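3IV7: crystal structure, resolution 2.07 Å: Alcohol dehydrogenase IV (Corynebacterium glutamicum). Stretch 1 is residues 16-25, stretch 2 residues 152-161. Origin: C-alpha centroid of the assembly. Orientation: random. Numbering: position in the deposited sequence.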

# COMPACT_ATOMS: atom_id res chain seq x y z
N LYS A 16 -10.75 -1.08 2.31
CA LYS A 16 -10.77 -2.44 2.80
C LYS A 16 -10.97 -3.36 1.60
O LYS A 16 -11.80 -3.08 0.71
CB LYS A 16 -11.90 -2.65 3.80
CG LYS A 16 -12.07 -4.10 4.26
CD LYS A 16 -13.33 -4.29 5.19
CE LYS A 16 -13.10 -3.76 6.60
NZ LYS A 16 -11.99 -4.52 7.32
N VAL A 17 -10.23 -4.45 1.59
CA VAL A 17 -10.34 -5.46 0.56
C VAL A 17 -10.58 -6.77 1.21
O VAL A 17 -9.82 -7.18 2.12
CB VAL A 17 -9.02 -5.54 -0.23
CG1 VAL A 17 -9.15 -6.53 -1.41
CG2 VAL A 17 -8.63 -4.18 -0.70
N MSE A 18 -11.67 -7.42 0.84
CA MSE A 18 -11.97 -8.75 1.36
C MSE A 18 -11.89 -9.72 0.18
O MSE A 18 -12.47 -9.47 -0.87
CB MSE A 18 -13.35 -8.77 1.97
CG MSE A 18 -13.56 -7.70 3.03
SE MSE A 18 -15.45 -7.41 3.47
CE MSE A 18 -15.60 -8.58 4.95
N PHE A 19 -11.16 -10.81 0.37
CA PHE A 19 -10.81 -11.67 -0.73
C PHE A 19 -11.11 -13.09 -0.38
O PHE A 19 -10.72 -13.57 0.70
CB PHE A 19 -9.30 -11.50 -1.03
CG PHE A 19 -8.88 -11.99 -2.37
CD1 PHE A 19 -8.79 -13.34 -2.64
CD2 PHE A 19 -8.59 -11.09 -3.38
CE1 PHE A 19 -8.41 -13.80 -3.90
CE2 PHE A 19 -8.23 -11.53 -4.65
CZ PHE A 19 -8.14 -12.88 -4.91
N GLY A 20 -11.77 -13.80 -1.27
CA GLY A 20 -11.98 -15.24 -1.06
C GLY A 20 -13.03 -15.90 -1.95
O GLY A 20 -14.19 -15.47 -1.95
N TYR A 21 -12.63 -16.98 -2.63
CA TYR A 21 -13.54 -17.75 -3.51
C TYR A 21 -14.75 -18.19 -2.73
O TYR A 21 -14.63 -18.74 -1.66
CB TYR A 21 -12.81 -18.98 -4.11
CG TYR A 21 -13.69 -19.90 -4.99
CD1 TYR A 21 -14.52 -20.84 -4.42
CD2 TYR A 21 -13.66 -19.80 -6.38
CE1 TYR A 21 -15.30 -21.68 -5.22
CE2 TYR A 21 -14.43 -20.63 -7.17
CZ TYR A 21 -15.25 -21.55 -6.59
OH TYR A 21 -16.01 -22.41 -7.38
N GLY A 22 -15.93 -17.89 -3.26
CA GLY A 22 -17.16 -18.33 -2.67
C GLY A 22 -17.61 -17.55 -1.45
O GLY A 22 -18.66 -17.82 -0.93
N LYS A 23 -16.88 -16.51 -1.05
CA LYS A 23 -17.24 -15.80 0.17
C LYS A 23 -17.99 -14.49 -0.04
O LYS A 23 -18.26 -13.80 0.93
CB LYS A 23 -15.99 -15.52 1.01
CG LYS A 23 -15.20 -16.77 1.43
CD LYS A 23 -15.99 -17.62 2.46
N SER A 24 -18.31 -14.10 -1.28
CA SER A 24 -18.86 -12.75 -1.49
C SER A 24 -20.11 -12.49 -0.69
O SER A 24 -20.25 -11.43 -0.13
CB SER A 24 -19.11 -12.40 -2.98
OG SER A 24 -19.89 -13.34 -3.62
N SER A 25 -21.03 -13.45 -0.64
CA SER A 25 -22.33 -13.21 0.06
C SER A 25 -22.14 -13.07 1.57
O SER A 25 -22.83 -12.29 2.20
CB SER A 25 -23.35 -14.32 -0.26
OG SER A 25 -23.04 -15.54 0.42
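Stretch 2 152-161: VIYDSELTMS

Stretch 2 enters as a beta strand, residues 152-154, and lies beside the strand that begins stretch 1. The two strands run parallel. Their N-to-C directions differ by 13°, and their axes come within 4.7 Å. Val152 pairs with Val17, Ile153 with Met18, and Tyr154 with Phe19, at CA-CA distances of 4.7, 4.9 and 4.7 Å. Four backbone hydrogen bonds set this register. Val152 N donates to Lys16 O at 2.8 Å, and Met18 N donates to Val152 O at 2.8 Å. Tyr154 N donates to Met18 O at 2.8 Å, and Gly20 N donates to Tyr154 O at 2.9 Å. Both strands are extended, with phi between -105° and -132° for the paired residues.

After Tyr154 the chain leaves the strand. Asp155 is still extended, but residues 156-158 take helical phi/psi values without the regular bonds. Stretch 1 makes a type II turn from Gly20 to Lys23, closed by Lys23 N to Gly20 O at 3.0 Å, and starts a helix at Ser24. Gly22 has a positive phi of 77°, which favours glycine. A water bridges the two backbones, donating to Gly20 O at 2.9 Å and, weakly, to Tyr154 O at 2.9 Å.

Val17, Phe19, Val152 and Tyr154 share one face of the sheet. Val17 CG1 meets the edge of the Tyr154 ring, 3.6 Å from Tyr154 CD2. Phe19 CD2 is 3.4 Å from Tyr154 CB. The Phe19 and Tyr154 rings lie obliquely, with centroids 5.8 Å apart and planes at 52°. Met18, a selenomethionine, and Ile153 occupy the other face, with Met18 SE 4.2 Å from Ile153 CG1. Ile153 CG2 also packs against Ser24 CB at 3.8 Å.

Asp155 ties stretch 2 to the turn and the helix start. Its CA-to-CB bond points sideways, but the carboxylate comes nearer. Asp155 OD1 accepts from Gly22 N at 2.7 Å. Asp155 OD2 accepts from Ser24 N at 3.0 Å and from Ser24 OG at 2.8 Å. Asp155 OD1 also accepts from Glu157 N at 2.9 Å, so the same carboxylate binds the backbone of both stretches.

Tyr21 reaches further along stretch 2. Glu157 CB lies over one face of its ring, 3.9 Å from the centroid, as a CH-pi contact. Ser156 OG, 3.5 Å from Tyr21 CD2, and the selenomethionine Met160, with CE 3.8 Å from Tyr21 CE2, sit at the ring edge. The two stretches together bury 780 Å².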

# COMPACT_ATOMS: atom_id res chain seq x y z
N VAL A 152 -13.85 -3.34 -1.12
CA VAL A 152 -13.86 -4.16 -2.31
C VAL A 152 -13.94 -5.61 -1.91
O VAL A 152 -13.15 -6.09 -1.09
CB VAL A 152 -12.59 -3.93 -3.17
CG1 VAL A 152 -12.66 -4.77 -4.48
CG2 VAL A 152 -12.43 -2.44 -3.48
N ILE A 153 -14.92 -6.32 -2.47
CA ILE A 153 -15.07 -7.78 -2.25
C ILE A 153 -14.68 -8.53 -3.52
O ILE A 153 -15.28 -8.34 -4.58
CB ILE A 153 -16.49 -8.13 -1.83
CG1 ILE A 153 -16.81 -7.41 -0.51
CG2 ILE A 153 -16.68 -9.71 -1.73
CD1 ILE A 153 -18.33 -7.46 -0.10
N TYR A 154 -13.59 -9.29 -3.41
CA TYR A 154 -13.07 -10.08 -4.51
C TYR A 154 -13.38 -11.56 -4.32
O TYR A 154 -12.84 -12.21 -3.41
CB TYR A 154 -11.54 -9.92 -4.64
CG TYR A 154 -11.09 -8.65 -5.26
CD1 TYR A 154 -11.52 -8.29 -6.55
CD2 TYR A 154 -10.17 -7.83 -4.63
CE1 TYR A 154 -11.09 -7.17 -7.14
CE2 TYR A 154 -9.73 -6.68 -5.23
CZ TYR A 154 -10.18 -6.36 -6.49
OH TYR A 154 -9.73 -5.22 -7.09
N ASP A 155 -14.23 -12.08 -5.21
CA ASP A 155 -14.66 -13.48 -5.17
C ASP A 155 -14.48 -14.05 -6.57
O ASP A 155 -15.30 -13.80 -7.49
CB ASP A 155 -16.13 -13.55 -4.71
CG ASP A 155 -16.66 -14.98 -4.63
OD1 ASP A 155 -16.01 -15.91 -5.14
OD2 ASP A 155 -17.74 -15.16 -4.04
N SER A 156 -13.43 -14.83 -6.75
CA SER A 156 -13.09 -15.36 -8.06
C SER A 156 -14.13 -16.33 -8.61
O SER A 156 -14.11 -16.62 -9.80
CB SER A 156 -11.71 -16.03 -8.03
OG SER A 156 -11.66 -17.06 -7.05
N GLU A 157 -15.05 -16.81 -7.77
CA GLU A 157 -16.16 -17.62 -8.26
C GLU A 157 -17.00 -16.80 -9.22
O GLU A 157 -17.57 -17.35 -10.16
CB GLU A 157 -17.04 -18.15 -7.11
CG GLU A 157 -18.25 -19.01 -7.61
CD GLU A 157 -18.89 -19.87 -6.50
OE1 GLU A 157 -19.09 -19.36 -5.36
OE2 GLU A 157 -19.20 -21.04 -6.77
N LEU A 158 -17.07 -15.49 -9.00
CA LEU A 158 -17.85 -14.59 -9.83
C LEU A 158 -17.15 -14.33 -11.19
O LEU A 158 -17.70 -13.69 -12.03
CB LEU A 158 -18.08 -13.25 -9.10
CG LEU A 158 -18.68 -13.35 -7.68
CD1 LEU A 158 -18.86 -11.94 -7.10
CD2 LEU A 158 -20.03 -14.14 -7.67
N THR A 159 -15.91 -14.78 -11.33
CA THR A 159 -15.16 -14.60 -12.55
C THR A 159 -15.05 -15.91 -13.36
O THR A 159 -14.45 -15.92 -14.45
CB THR A 159 -13.72 -14.07 -12.25
OG1 THR A 159 -13.02 -15.00 -11.41
CG2 THR A 159 -13.76 -12.75 -11.56
N MSE A 160 -15.62 -17.01 -12.84
CA MSE A 160 -15.51 -18.28 -13.50
C MSE A 160 -16.15 -18.27 -14.88
O MSE A 160 -15.67 -18.92 -15.79
CB MSE A 160 -16.11 -19.41 -12.65
CG MSE A 160 -15.36 -19.62 -11.31
SE MSE A 160 -13.73 -20.58 -11.53
CE MSE A 160 -12.60 -19.60 -10.34
N SER A 161 -17.22 -17.51 -15.03
CA SER A 161 -17.91 -17.44 -16.31
C SER A 161 -17.38 -16.33 -17.23
O SER A 161 -17.90 -16.15 -18.30
CB SER A 161 -19.40 -17.23 -16.09
OG SER A 161 -19.59 -16.00 -15.44
O HOH W 1 -15.08 -12.68 -1.70